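Local coordinates for DNA topoisomerase 2-associated protein PAT1 (PDB 5LMG) that activates mRNA decapping and represses translation in yeast, its C-terminal domain directly binding the decapping enzyme Dcp2 and the exonuclease Xrn1, at residues Q120-L125 against V169-N174; K127-L132 against L186-N191; I179-L184 against S212-I217; L206-I211 against W278-S283; T234-Y239 against S287-H292. The protein carries 2 engineered substitutions. All coordinates share one frame; numbering follows the deposited sequence.

Contact 1: Q120-L125 against V169-N174; sequences QKLKIL and VSFLSN
Phe-171, on helix 151-174, packs its ring among Lys-121, Leu-122 and Leu-125 of helix 118-130, joining two helices of a largely helical domain, consistent with the TPR clan of this family. CB of Lys-121 is 3.7 Å from CE1 of Phe-171 and makes an off-centre CH-pi contact, 29° from the ring normal. Lysine suits this position because its methylenes can pack on the ring while the chain, extended beyond CG, carries the ammonium away. At the CD2 side of the ring, CD1 of Leu-125 comes within 3.7 Å of CD2 of Phe-171. The side chains of Leu-122 and Phe-171 cross at about a right angle, with CD2 of Leu-122 4.1 Å from CE2 of Phe-171. CG of Phe-171 is anti to the backbone N (chi1 171°), which sets CG toward the partner helix; with the segment axes 11.5 Å apart, the length of a phenylalanine suits the distance. Further out, Leu-172 CD2 meets Leu-125 CD1 at 4.2 Å, and Leu-172 also packs on Leu-210 and Arg-213 of helix 201-216. Phe-113 of helix 103-114 touches both Lys-121 and Leu-125. At the far end of the ring, CZ of Phe-171 lies 3.9 Å from the backbone N of Leu-122.

Contact 2: K127-L132 against L186-N191; sequences KIFNEL and LQLIRN
CG of Phe-129 is anti to its carbonyl carbon (chi1 -75°), and CG of Leu-188 is anti to its backbone N (chi1 178°). The two side chains cross slantwise, and CD1 of Leu-188 lies at the edge of the Phe-129 ring, near its plane and 3.6 Å from CD1 of Phe-129. CD1 of Leu-188 also lies 3.9 Å from CD2 of Leu-132, so a single leucine branch serves both an aromatic and an aliphatic neighbour, as the forked end of a leucine allows. The backbones run close here: CA of Phe-129 and CA of Leu-188 are 5.2 Å apart, and the CB atoms of Phe-129 and Gln-187 are 4.2 Å apart. The contact joins helix 118-130, where it stops before Glu-131, to helix 178-191 of a largely helical domain whose family belongs to the TPR clan. ND2 of Asn-192 hydrogen-bonds both Phe-129 O and Leu-188 O, bridging the two segments. Toward solvent the contact turns polar, with Asn-130, Gln-187 and Asn-191 grouped together and the amide planes of Asn-130 and Gln-187 turned 48° apart. ND2 of Asn-191 donates to O of Gln-187 at 2.8 Å, in the carbonyl plane and on a lone pair, while CB of Asn-191 approaches O of Asn-130 to 3.3 Å.

Contact 3: I179-L184 against S212-I217; sequences IEIMGL and SRAALI
CA of Ile-181 and CA of Ala-214 are the nearest pair, 6.5 Å apart, where two helical segments run roughly antiparallel, at 149° and 10.1 Å between axes. Ile-181 divides its branches between partners: CD1 meets CG1 of Ile-217 tip to tip at 3.7 Å and also lies 3.8 Å from CG of Arg-213, while CG2 rests 4.1 Å from CB of Ala-214. Arginine serves here through its CG methylene, for the chain bends after CG and its guanidinium leads away. Met-182 bends at chi2 (-56°) and chi3, and its CE ends 3.7 Å from CB of Ala-214, whose small size leaves room for it. An alanine in place of Ile-181 would lack both branches and would probably leave Ile-217 CG1 and Arg-213 CG without their apolar mate and open a gap between the helices. Trp-235 of helix 234-246 packs on both Met-182 and Ala-214. Such apolar packing between nearly antiparallel neighbours, here helices 178-191 and 201-216, is consistent with the TPR clan to which the family belongs.

Contact 4: L206-I211 against W278-S283; sequences LITILI and WAFLAS. Engineered in segment 278-283: Ala-279 (natural residue Gln).
Thr-208 sets its OG1 in the plane of the Phe-280 ring, at its edge, 3.4 Å from CD1 of Phe-280; the hydroxyl is already hydrogen-bonded to Leu-204 O in its own helix, which lets it sit beside the apolar ring edge. CG2 of Thr-208 touches OG of Ser-283 at 3.6 Å. CG of Phe-280 is anti to its N (chi1 166°); CE1 of the ring lies 3.7 Å from CG2 of Ile-207 and 4.0 Å from CD1 of Ile-211. Ser-283 puts OG between its N and carbonyl carbon (chi1 71°), where it donates to O of Phe-280 at 2.9 Å. CG2 of Ile-211 presses to 3.4 Å from O of Ser-283. An alanine at Ser-283 would probably leave the Phe-280 carbonyl without this added hydrogen bond and Thr-208 CG2 without the OG contact. The segment axes run 9.3 Å apart at 31°. Behind them, helix 201-216 leans on helix 151-174 through Ile-209, and helix 275-286 is backed by helices 290-322 and 329-355, which Leu-281 touches through Val-300 and Phe-352.

Contact 5: T234-Y239 against S287-H292; sequences TWNEIY and SGKLNH. With EDO (1,2-ethanediol), chain L.
Tyr-239 turns the edge of its ring toward the face of His-292, a T-shaped pair with centroids 4.9 Å apart and planes at 81°. CG of Tyr-239 is anti to its backbone N (chi1 172°), and CE1 of Tyr-239 stands over the centre of the imidazole, 3.6 Å from CG of His-292. On one face of the tyrosine the backbone O of Ser-287 lies over the ring centre, and CA of Gly-288 is 3.5 Å from OH of Tyr-239. A CB at Gly-288 would clash with OH of Tyr-239, which is why glycine fits there. The phenol hydroxyl is hydrogen-bonded to O of Leu-284. OG of Ser-287 lies in the indole plane at its edge, 3.4 Å from CZ2 of Trp-235, while CB of Tyr-239 packs over one indole face. A 1,2-ethanediol, probably from the crystallisation liquor, bridges the segments: its O1 donates to O of Asn-236 at 2.7 Å, and its O2 donates to O of Ser-287 at 2.8 Å and accepts from ND2 of Asn-236. Leu-290, at the start of helix 290-322, packs on an apolar side chain of the bound Dcp2 peptide. Lys-289, the N-cap of that helix, gives its backbone N-H to ND1 of His-292 at 3.0 Å, close to the ring plane. Because ND1 accepts while NE2 is bonded to OD1 of Asp-240, the imidazole is probably neutral with its proton on NE2, and both bonds would fix the ring's rotation.

The five contacts join helices of one largely helical domain, some far apart in sequence. Contacts 1 and 2 share helix 118-130, contacts 2 and 3 share helix 178-191, and contacts 3 and 4 share helix 201-216, which thereby meets both helix 178-191 and helix 275-286. Contact 4 is about 8 Å from the chain centre; contacts 1 and 5 have centres 24 Å apart and do not touch. Contact 3 lies between them, with centres 11 Å from contact 1 and 13 Å from contact 5. Along the chain, contact 1 closes before contact 3 opens, whereas contacts 1 and 2, 2 and 3, 3 and 4, and 4 and 5 alternate. Contact 5 lies where Leu-290 meets the Dcp2 peptide.

Contact 1: Q120-L125 against V169-N174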
# COMPACT_ATOMS: atom_id res chain seq x y z
N GLN A 120 -17.91 14.58 -4.85
CA GLN A 120 -18.18 14.00 -3.52
C GLN A 120 -17.14 12.90 -3.21
O GLN A 120 -16.55 12.92 -2.13
CB GLN A 120 -19.61 13.43 -3.44
CG GLN A 120 -20.68 14.50 -3.27
CD GLN A 120 -22.07 13.92 -3.35
OE1 GLN A 120 -22.36 13.03 -4.15
NE2 GLN A 120 -22.97 14.41 -2.51
N LYS A 121 -16.89 12.01 -4.19
CA LYS A 121 -15.90 10.93 -4.12
C LYS A 121 -14.48 11.52 -3.95
O LYS A 121 -13.68 10.98 -3.19
CB LYS A 121 -15.96 10.06 -5.39
CG LYS A 121 -17.21 9.21 -5.54
CD LYS A 121 -17.24 8.55 -6.92
CE LYS A 121 -18.43 7.65 -7.11
NZ LYS A 121 -18.41 7.00 -8.44
N LEU A 122 -14.17 12.62 -4.68
CA LEU A 122 -12.88 13.31 -4.61
C LEU A 122 -12.69 13.92 -3.21
O LEU A 122 -11.60 13.81 -2.65
CB LEU A 122 -12.77 14.36 -5.73
CG LEU A 122 -11.37 14.87 -6.18
CD1 LEU A 122 -11.08 16.23 -5.62
CD2 LEU A 122 -10.24 13.88 -5.93
N LYS A 123 -13.77 14.50 -2.63
CA LYS A 123 -13.76 15.07 -1.27
C LYS A 123 -13.44 14.01 -0.19
O LYS A 123 -12.74 14.32 0.78
CB LYS A 123 -15.08 15.76 -0.94
CG LYS A 123 -15.16 17.20 -1.44
CD LYS A 123 -16.51 17.82 -1.08
CE LYS A 123 -16.65 19.24 -1.58
NZ LYS A 123 -15.83 20.19 -0.78
N ILE A 124 -13.92 12.78 -0.39
CA ILE A 124 -13.65 11.64 0.50
C ILE A 124 -12.15 11.29 0.45
O ILE A 124 -11.53 11.19 1.51
CB ILE A 124 -14.58 10.43 0.22
CG1 ILE A 124 -16.02 10.73 0.73
CG2 ILE A 124 -14.01 9.12 0.82
CD1 ILE A 124 -17.09 9.71 0.45
N LEU A 125 -11.59 11.14 -0.77
CA LEU A 125 -10.18 10.84 -1.00
C LEU A 125 -9.29 11.94 -0.40
O LEU A 125 -8.32 11.62 0.30
CB LEU A 125 -9.87 10.68 -2.51
CG LEU A 125 -10.45 9.53 -3.37
CD1 LEU A 125 -9.34 8.83 -4.13
CD2 LEU A 125 -11.34 8.55 -2.60
N VAL A 169 -8.29 2.88 -6.24
CA VAL A 169 -7.74 2.41 -7.52
C VAL A 169 -8.74 2.61 -8.66
O VAL A 169 -8.40 3.29 -9.62
CB VAL A 169 -7.22 0.94 -7.43
CG1 VAL A 169 -6.83 0.39 -8.81
CG2 VAL A 169 -6.04 0.82 -6.48
N SER A 170 -9.97 2.06 -8.53
CA SER A 170 -11.04 2.16 -9.54
C SER A 170 -11.42 3.61 -9.86
O SER A 170 -11.50 3.97 -11.03
CB SER A 170 -12.26 1.33 -9.13
OG SER A 170 -13.11 2.04 -8.25
N PHE A 171 -11.63 4.44 -8.81
CA PHE A 171 -11.96 5.85 -8.97
C PHE A 171 -10.86 6.66 -9.68
O PHE A 171 -11.18 7.46 -10.56
CB PHE A 171 -12.35 6.50 -7.62
CG PHE A 171 -12.51 8.00 -7.67
CD1 PHE A 171 -13.63 8.58 -8.24
CD2 PHE A 171 -11.52 8.84 -7.17
CE1 PHE A 171 -13.77 9.97 -8.31
CE2 PHE A 171 -11.65 10.23 -7.24
CZ PHE A 171 -12.78 10.79 -7.80
N LEU A 172 -9.58 6.48 -9.30
CA LEU A 172 -8.46 7.22 -9.91
C LEU A 172 -8.17 6.79 -11.35
O LEU A 172 -7.74 7.60 -12.17
CB LEU A 172 -7.18 7.14 -9.04
CG LEU A 172 -7.23 7.85 -7.68
CD1 LEU A 172 -5.96 7.61 -6.91
CD2 LEU A 172 -7.46 9.35 -7.83
N SER A 173 -8.42 5.50 -11.65
CA SER A 173 -8.22 4.89 -12.96
C SER A 173 -9.23 5.41 -13.98
O SER A 173 -8.92 5.43 -15.17
CB SER A 173 -8.35 3.37 -12.85
OG SER A 173 -8.31 2.73 -14.11
N ASN A 174 -10.42 5.83 -13.51
CA ASN A 174 -11.55 6.28 -14.32
C ASN A 174 -11.90 7.77 -14.25
O ASN A 174 -12.06 8.39 -15.30
CB ASN A 174 -12.80 5.46 -13.96
CG ASN A 174 -12.74 4.01 -14.39
OD1 ASN A 174 -12.72 3.69 -15.58
ND2 ASN A 174 -12.76 3.10 -13.42

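Contact 2: K127-L132 against L186-N191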
# COMPACT_ATOMS: atom_id res chain seq x y z
N LYS A 127 -10.07 14.00 2.10
CA LYS A 127 -10.18 13.85 3.55
C LYS A 127 -9.24 12.75 4.07
O LYS A 127 -8.47 13.01 4.99
CB LYS A 127 -11.64 13.54 3.96
CG LYS A 127 -11.92 13.66 5.46
CD LYS A 127 -12.31 15.07 5.86
CE LYS A 127 -11.21 15.80 6.59
NZ LYS A 127 -11.51 17.24 6.70
N ILE A 128 -9.29 11.55 3.45
CA ILE A 128 -8.46 10.38 3.79
C ILE A 128 -6.96 10.75 3.74
O ILE A 128 -6.27 10.53 4.73
CB ILE A 128 -8.80 9.13 2.91
CG1 ILE A 128 -10.23 8.60 3.21
CG2 ILE A 128 -7.74 8.02 3.07
CD1 ILE A 128 -10.76 7.51 2.23
N PHE A 129 -6.49 11.35 2.63
CA PHE A 129 -5.09 11.74 2.48
C PHE A 129 -4.66 12.89 3.42
O PHE A 129 -3.54 12.86 3.91
CB PHE A 129 -4.74 12.04 1.01
CG PHE A 129 -4.62 10.78 0.17
CD1 PHE A 129 -3.53 9.93 0.31
CD2 PHE A 129 -5.60 10.45 -0.75
CE1 PHE A 129 -3.43 8.76 -0.44
CE2 PHE A 129 -5.50 9.28 -1.51
CZ PHE A 129 -4.42 8.44 -1.34
N ASN A 130 -5.57 13.83 3.71
CA ASN A 130 -5.32 14.97 4.60
C ASN A 130 -5.14 14.54 6.06
O ASN A 130 -4.33 15.13 6.78
CB ASN A 130 -6.48 15.99 4.50
CG ASN A 130 -6.24 17.28 5.24
OD1 ASN A 130 -5.41 18.10 4.85
ND2 ASN A 130 -7.00 17.51 6.31
N GLU A 131 -5.90 13.51 6.50
CA GLU A 131 -5.87 13.01 7.87
C GLU A 131 -5.34 11.57 7.95
O GLU A 131 -5.67 10.85 8.90
CB GLU A 131 -7.30 13.10 8.47
CG GLU A 131 -7.89 14.49 8.50
CD GLU A 131 -8.08 15.06 9.89
OE1 GLU A 131 -9.24 15.06 10.38
OE2 GLU A 131 -7.08 15.50 10.50
N LEU A 132 -4.50 11.15 6.98
CA LEU A 132 -3.97 9.79 6.89
C LEU A 132 -3.22 9.32 8.15
O LEU A 132 -3.36 8.15 8.52
CB LEU A 132 -3.11 9.61 5.63
CG LEU A 132 -2.99 8.18 5.07
CD1 LEU A 132 -4.37 7.51 4.91
CD2 LEU A 132 -2.25 8.16 3.75
N LEU A 186 0.01 16.18 -3.01
CA LEU A 186 0.35 17.35 -2.20
C LEU A 186 -0.34 17.27 -0.85
O LEU A 186 0.30 17.59 0.16
CB LEU A 186 -0.01 18.67 -2.92
CG LEU A 186 0.96 19.12 -4.02
CD1 LEU A 186 0.38 20.31 -4.79
CD2 LEU A 186 2.33 19.45 -3.46
N GLN A 187 -1.61 16.79 -0.80
CA GLN A 187 -2.36 16.59 0.45
C GLN A 187 -1.60 15.61 1.36
O GLN A 187 -1.46 15.87 2.55
CB GLN A 187 -3.78 16.04 0.18
CG GLN A 187 -4.80 17.08 -0.33
CD GLN A 187 -5.25 18.08 0.71
OE1 GLN A 187 -5.46 17.75 1.89
NE2 GLN A 187 -5.48 19.31 0.28
N LEU A 188 -1.07 14.52 0.78
CA LEU A 188 -0.30 13.50 1.49
C LEU A 188 1.02 14.05 2.07
O LEU A 188 1.26 13.90 3.27
CB LEU A 188 -0.06 12.30 0.56
CG LEU A 188 0.77 11.15 1.11
CD1 LEU A 188 0.02 9.87 1.04
CD2 LEU A 188 2.08 11.04 0.36
N ILE A 189 1.85 14.68 1.22
CA ILE A 189 3.18 15.20 1.56
C ILE A 189 3.13 16.37 2.58
O ILE A 189 3.97 16.42 3.48
CB ILE A 189 3.91 15.57 0.23
CG1 ILE A 189 4.13 14.31 -0.66
CG2 ILE A 189 5.24 16.27 0.46
CD1 ILE A 189 4.26 14.64 -2.22
N ARG A 190 2.15 17.28 2.44
CA ARG A 190 2.03 18.46 3.30
C ARG A 190 1.41 18.23 4.68
O ARG A 190 1.72 18.98 5.62
CB ARG A 190 1.27 19.58 2.58
CG ARG A 190 2.02 20.15 1.40
CD ARG A 190 1.19 21.18 0.68
NE ARG A 190 1.98 21.87 -0.33
CZ ARG A 190 1.47 22.55 -1.35
NH1 ARG A 190 0.15 22.64 -1.51
NH2 ARG A 190 2.27 23.16 -2.22
N ASN A 191 0.53 17.24 4.82
CA ASN A 191 -0.20 17.00 6.07
C ASN A 191 0.28 15.81 6.89
O ASN A 191 -0.30 15.51 7.94
CB ASN A 191 -1.70 16.89 5.77
CG ASN A 191 -2.24 18.16 5.16
OD1 ASN A 191 -2.45 19.17 5.84
ND2 ASN A 191 -2.40 18.17 3.84

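Contact 3: I179-L184 against S212-I217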
# COMPACT_ATOMS: atom_id res chain seq x y z
N ILE A 179 -4.50 17.59 -12.51
CA ILE A 179 -4.67 18.54 -11.40
C ILE A 179 -5.13 17.83 -10.11
O ILE A 179 -4.57 18.09 -9.04
CB ILE A 179 -5.62 19.72 -11.81
CG1 ILE A 179 -4.95 20.62 -12.89
CG2 ILE A 179 -6.07 20.55 -10.59
CD1 ILE A 179 -5.94 21.45 -13.78
N GLU A 180 -6.14 16.95 -10.22
CA GLU A 180 -6.73 16.22 -9.10
C GLU A 180 -5.76 15.23 -8.43
O GLU A 180 -5.66 15.26 -7.20
CB GLU A 180 -8.05 15.55 -9.52
CG GLU A 180 -9.19 16.55 -9.70
CD GLU A 180 -10.40 16.08 -10.50
OE1 GLU A 180 -10.32 14.99 -11.11
OE2 GLU A 180 -11.40 16.82 -10.54
N ILE A 181 -5.03 14.40 -9.22
CA ILE A 181 -4.02 13.45 -8.72
C ILE A 181 -2.88 14.21 -8.04
O ILE A 181 -2.48 13.84 -6.93
CB ILE A 181 -3.51 12.48 -9.83
CG1 ILE A 181 -4.65 11.61 -10.37
CG2 ILE A 181 -2.35 11.59 -9.31
CD1 ILE A 181 -4.55 11.33 -11.85
N MET A 182 -2.39 15.31 -8.68
CA MET A 182 -1.34 16.17 -8.12
C MET A 182 -1.81 16.74 -6.78
O MET A 182 -1.06 16.68 -5.81
CB MET A 182 -0.91 17.28 -9.10
CG MET A 182 -0.19 16.78 -10.36
SD MET A 182 1.28 15.76 -10.05
CE MET A 182 0.76 14.24 -10.76
N GLY A 183 -3.08 17.15 -6.73
CA GLY A 183 -3.73 17.64 -5.52
C GLY A 183 -3.67 16.64 -4.37
O GLY A 183 -3.32 17.02 -3.25
N LEU A 184 -3.96 15.35 -4.65
CA LEU A 184 -3.94 14.28 -3.63
C LEU A 184 -2.54 13.99 -3.11
O LEU A 184 -2.37 13.76 -1.92
CB LEU A 184 -4.63 12.99 -4.13
CG LEU A 184 -6.13 13.08 -4.50
CD1 LEU A 184 -6.61 11.77 -5.08
CD2 LEU A 184 -6.99 13.43 -3.28
N SER A 212 1.93 5.46 -9.21
CA SER A 212 1.60 4.68 -10.41
C SER A 212 0.57 5.39 -11.31
O SER A 212 0.75 5.41 -12.52
CB SER A 212 1.12 3.28 -10.04
OG SER A 212 2.14 2.60 -9.32
N ARG A 213 -0.46 6.01 -10.70
CA ARG A 213 -1.48 6.77 -11.43
C ARG A 213 -0.91 8.04 -12.07
O ARG A 213 -1.16 8.28 -13.25
CB ARG A 213 -2.71 7.06 -10.54
CG ARG A 213 -3.94 7.67 -11.28
CD ARG A 213 -4.37 6.99 -12.59
NE ARG A 213 -4.47 5.54 -12.49
CZ ARG A 213 -4.60 4.72 -13.53
NH1 ARG A 213 -4.64 5.21 -14.77
NH2 ARG A 213 -4.68 3.41 -13.35
N ALA A 214 -0.11 8.82 -11.30
CA ALA A 214 0.58 10.03 -11.75
C ALA A 214 1.47 9.72 -12.98
O ALA A 214 1.44 10.47 -13.95
CB ALA A 214 1.43 10.60 -10.62
N ALA A 215 2.22 8.58 -12.92
CA ALA A 215 3.12 8.11 -13.98
C ALA A 215 2.38 7.76 -15.29
O ALA A 215 2.99 7.86 -16.36
CB ALA A 215 3.91 6.90 -13.50
N LEU A 216 1.11 7.31 -15.20
CA LEU A 216 0.31 6.94 -16.37
C LEU A 216 -0.27 8.16 -17.11
O LEU A 216 -0.49 8.08 -18.31
CB LEU A 216 -0.79 5.92 -16.03
CG LEU A 216 -0.30 4.50 -15.70
CD1 LEU A 216 -1.35 3.73 -14.95
CD2 LEU A 216 0.14 3.75 -16.94
N ILE A 217 -0.47 9.28 -16.38
CA ILE A 217 -0.97 10.54 -16.95
C ILE A 217 0.18 11.15 -17.76
O ILE A 217 1.09 11.75 -17.18
CB ILE A 217 -1.51 11.52 -15.84
CG1 ILE A 217 -2.60 10.87 -14.94
CG2 ILE A 217 -1.98 12.87 -16.43
CD1 ILE A 217 -4.00 10.50 -15.59

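Contact 4: L206-I211 against W278-S283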
# COMPACT_ATOMS: atom_id res chain seq x y z
N LEU A 206 -0.98 2.96 -0.50
CA LEU A 206 -1.67 4.18 -0.93
C LEU A 206 -0.73 5.09 -1.71
O LEU A 206 -1.15 5.66 -2.72
CB LEU A 206 -2.30 4.94 0.25
CG LEU A 206 -3.66 4.42 0.73
CD1 LEU A 206 -4.01 4.96 2.10
CD2 LEU A 206 -4.75 4.78 -0.25
N ILE A 207 0.55 5.19 -1.28
CA ILE A 207 1.56 6.01 -1.98
C ILE A 207 1.83 5.41 -3.37
O ILE A 207 1.79 6.14 -4.35
CB ILE A 207 2.84 6.26 -1.13
CG1 ILE A 207 2.52 7.06 0.15
CG2 ILE A 207 3.93 7.00 -1.95
CD1 ILE A 207 3.54 6.91 1.30
N THR A 208 2.01 4.06 -3.44
CA THR A 208 2.25 3.33 -4.70
C THR A 208 1.14 3.59 -5.73
O THR A 208 1.45 3.83 -6.90
CB THR A 208 2.45 1.84 -4.45
OG1 THR A 208 3.41 1.67 -3.42
CG2 THR A 208 2.88 1.06 -5.71
N ILE A 209 -0.14 3.55 -5.28
CA ILE A 209 -1.32 3.83 -6.11
C ILE A 209 -1.21 5.26 -6.71
O ILE A 209 -1.36 5.40 -7.91
CB ILE A 209 -2.64 3.64 -5.31
CG1 ILE A 209 -2.94 2.15 -5.08
CG2 ILE A 209 -3.82 4.35 -6.01
CD1 ILE A 209 -3.76 1.89 -3.86
N LEU A 210 -0.96 6.30 -5.87
CA LEU A 210 -0.82 7.69 -6.33
C LEU A 210 0.33 7.86 -7.32
O LEU A 210 0.12 8.47 -8.35
CB LEU A 210 -0.67 8.71 -5.17
CG LEU A 210 -1.84 8.88 -4.18
CD1 LEU A 210 -1.51 9.95 -3.16
CD2 LEU A 210 -3.15 9.26 -4.90
N ILE A 211 1.54 7.30 -7.01
CA ILE A 211 2.73 7.38 -7.88
C ILE A 211 2.46 6.71 -9.24
O ILE A 211 2.77 7.32 -10.27
CB ILE A 211 4.02 6.80 -7.23
CG1 ILE A 211 4.48 7.60 -6.00
CG2 ILE A 211 5.17 6.66 -8.26
CD1 ILE A 211 5.59 6.82 -5.18
N TRP A 278 8.63 -4.14 -2.87
CA TRP A 278 9.32 -4.08 -4.16
C TRP A 278 8.46 -3.40 -5.22
O TRP A 278 9.02 -2.77 -6.11
CB TRP A 278 9.81 -5.48 -4.61
CG TRP A 278 10.80 -6.09 -3.65
CD1 TRP A 278 10.55 -7.07 -2.74
CD2 TRP A 278 12.15 -5.66 -3.43
NE1 TRP A 278 11.67 -7.31 -1.98
CE2 TRP A 278 12.67 -6.45 -2.37
CE3 TRP A 278 12.99 -4.69 -4.02
CZ2 TRP A 278 13.99 -6.32 -1.91
CZ3 TRP A 278 14.29 -4.54 -3.54
CH2 TRP A 278 14.78 -5.34 -2.50
N ALA A 279 7.10 -3.48 -5.10
CA ALA A 279 6.16 -2.81 -6.01
C ALA A 279 6.25 -1.29 -5.79
O ALA A 279 6.30 -0.53 -6.76
CB ALA A 279 4.74 -3.31 -5.80
N PHE A 280 6.34 -0.86 -4.52
CA PHE A 280 6.53 0.55 -4.19
C PHE A 280 7.87 1.06 -4.76
O PHE A 280 7.88 2.12 -5.39
CB PHE A 280 6.49 0.79 -2.66
CG PHE A 280 7.01 2.16 -2.26
CD1 PHE A 280 6.21 3.30 -2.40
CD2 PHE A 280 8.30 2.31 -1.77
CE1 PHE A 280 6.70 4.56 -2.05
CE2 PHE A 280 8.79 3.58 -1.44
CZ PHE A 280 7.98 4.70 -1.57
N LEU A 281 8.98 0.30 -4.54
CA LEU A 281 10.32 0.68 -5.00
C LEU A 281 10.39 0.76 -6.52
O LEU A 281 11.09 1.61 -7.03
CB LEU A 281 11.40 -0.28 -4.46
CG LEU A 281 11.74 -0.19 -2.97
CD1 LEU A 281 12.61 -1.37 -2.54
CD2 LEU A 281 12.45 1.13 -2.63
N ALA A 282 9.64 -0.13 -7.23
CA ALA A 282 9.57 -0.16 -8.69
C ALA A 282 8.87 1.11 -9.18
O ALA A 282 9.38 1.75 -10.10
CB ALA A 282 8.82 -1.40 -9.15
N SER A 283 7.75 1.52 -8.54
CA SER A 283 7.04 2.74 -8.95
C SER A 283 7.84 4.00 -8.63
O SER A 283 7.85 4.93 -9.45
CB SER A 283 5.63 2.79 -8.37
OG SER A 283 5.67 3.03 -6.97

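Contact 5: T234-Y239 against S287-H292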
# COMPACT_ATOMS: atom_id res chain seq x y z
N THR A 234 4.88 19.52 -13.76
CA THR A 234 4.47 19.68 -12.36
C THR A 234 4.74 18.33 -11.63
O THR A 234 5.19 18.34 -10.48
CB THR A 234 3.02 20.21 -12.27
OG1 THR A 234 3.00 21.56 -12.73
CG2 THR A 234 2.47 20.20 -10.85
N TRP A 235 4.54 17.18 -12.34
CA TRP A 235 4.78 15.84 -11.79
C TRP A 235 6.25 15.67 -11.39
O TRP A 235 6.51 15.20 -10.28
CB TRP A 235 4.27 14.71 -12.73
CG TRP A 235 4.66 13.29 -12.35
CD1 TRP A 235 5.11 12.33 -13.20
CD2 TRP A 235 4.61 12.68 -11.04
NE1 TRP A 235 5.35 11.15 -12.51
CE2 TRP A 235 5.07 11.35 -11.18
CE3 TRP A 235 4.25 13.13 -9.76
CZ2 TRP A 235 5.18 10.47 -10.10
CZ3 TRP A 235 4.40 12.27 -8.68
CH2 TRP A 235 4.83 10.95 -8.85
N ASN A 236 7.21 16.13 -12.24
CA ASN A 236 8.64 16.07 -11.92
C ASN A 236 8.94 16.84 -10.61
O ASN A 236 9.65 16.31 -9.74
CB ASN A 236 9.50 16.60 -13.09
CG ASN A 236 9.38 15.78 -14.36
OD1 ASN A 236 9.04 16.30 -15.43
ND2 ASN A 236 9.65 14.48 -14.28
N GLU A 237 8.32 18.03 -10.45
CA GLU A 237 8.44 18.86 -9.26
C GLU A 237 7.84 18.17 -8.00
O GLU A 237 8.48 18.16 -6.94
CB GLU A 237 7.79 20.26 -9.48
CG GLU A 237 8.41 21.09 -10.59
CD GLU A 237 9.91 21.28 -10.52
OE1 GLU A 237 10.42 21.66 -9.44
OE2 GLU A 237 10.59 21.02 -11.54
N ILE A 238 6.63 17.59 -8.13
CA ILE A 238 5.93 16.96 -7.02
C ILE A 238 6.62 15.64 -6.61
O ILE A 238 6.77 15.39 -5.41
CB ILE A 238 4.41 16.85 -7.28
CG1 ILE A 238 3.80 18.29 -7.34
CG2 ILE A 238 3.72 15.98 -6.20
CD1 ILE A 238 2.39 18.42 -7.70
N TYR A 239 7.10 14.85 -7.60
CA TYR A 239 7.86 13.61 -7.35
C TYR A 239 9.09 13.97 -6.48
O TYR A 239 9.36 13.28 -5.50
CB TYR A 239 8.32 12.95 -8.67
CG TYR A 239 9.27 11.78 -8.45
CD1 TYR A 239 10.65 11.99 -8.33
CD2 TYR A 239 8.80 10.48 -8.32
CE1 TYR A 239 11.52 10.94 -8.07
CE2 TYR A 239 9.66 9.41 -8.06
CZ TYR A 239 11.03 9.65 -7.94
OH TYR A 239 11.90 8.61 -7.69
N SER A 287 9.48 6.58 -11.93
CA SER A 287 9.19 8.01 -12.07
C SER A 287 10.40 8.91 -11.73
O SER A 287 10.29 10.13 -11.82
CB SER A 287 7.98 8.39 -11.23
OG SER A 287 6.77 7.94 -11.82
N GLY A 288 11.53 8.31 -11.36
CA GLY A 288 12.74 9.04 -11.01
C GLY A 288 13.76 9.19 -12.12
O GLY A 288 13.82 8.35 -13.02
N LYS A 289 14.60 10.23 -12.04
CA LYS A 289 15.72 10.44 -12.97
C LYS A 289 16.85 9.48 -12.51
O LYS A 289 16.69 8.79 -11.50
CB LYS A 289 16.21 11.90 -12.92
CG LYS A 289 15.17 12.96 -13.28
CD LYS A 289 15.82 14.35 -13.36
CE LYS A 289 14.84 15.50 -13.30
NZ LYS A 289 13.88 15.51 -14.45
N LEU A 290 17.99 9.45 -13.23
CA LEU A 290 19.13 8.60 -12.87
C LEU A 290 19.64 8.86 -11.43
O LEU A 290 19.89 7.89 -10.70
CB LEU A 290 20.28 8.72 -13.90
CG LEU A 290 21.55 7.87 -13.66
CD1 LEU A 290 21.21 6.37 -13.54
CD2 LEU A 290 22.54 8.07 -14.77
N ASN A 291 19.76 10.14 -11.03
CA ASN A 291 20.24 10.52 -9.69
C ASN A 291 19.32 10.02 -8.56
O ASN A 291 19.82 9.63 -7.51
CB ASN A 291 20.53 12.02 -9.59
CG ASN A 291 21.81 12.43 -10.31
OD1 ASN A 291 22.68 11.60 -10.61
ND2 ASN A 291 21.93 13.71 -10.64
N HIS A 292 17.98 10.00 -8.80
CA HIS A 292 17.01 9.44 -7.85
C HIS A 292 17.24 7.93 -7.73
O HIS A 292 17.28 7.41 -6.62
CB HIS A 292 15.55 9.67 -8.31
CG HIS A 292 15.15 11.11 -8.32
ND1 HIS A 292 14.86 11.77 -9.50
CD2 HIS A 292 15.01 11.98 -7.29
CE1 HIS A 292 14.54 13.00 -9.15
NE2 HIS A 292 14.60 13.17 -7.83
C1 EDO L . 11.94 14.50 -11.35
O1 EDO L . 11.96 14.90 -10.00
C2 EDO L . 11.82 12.96 -11.43
O2 EDO L . 11.24 12.58 -12.65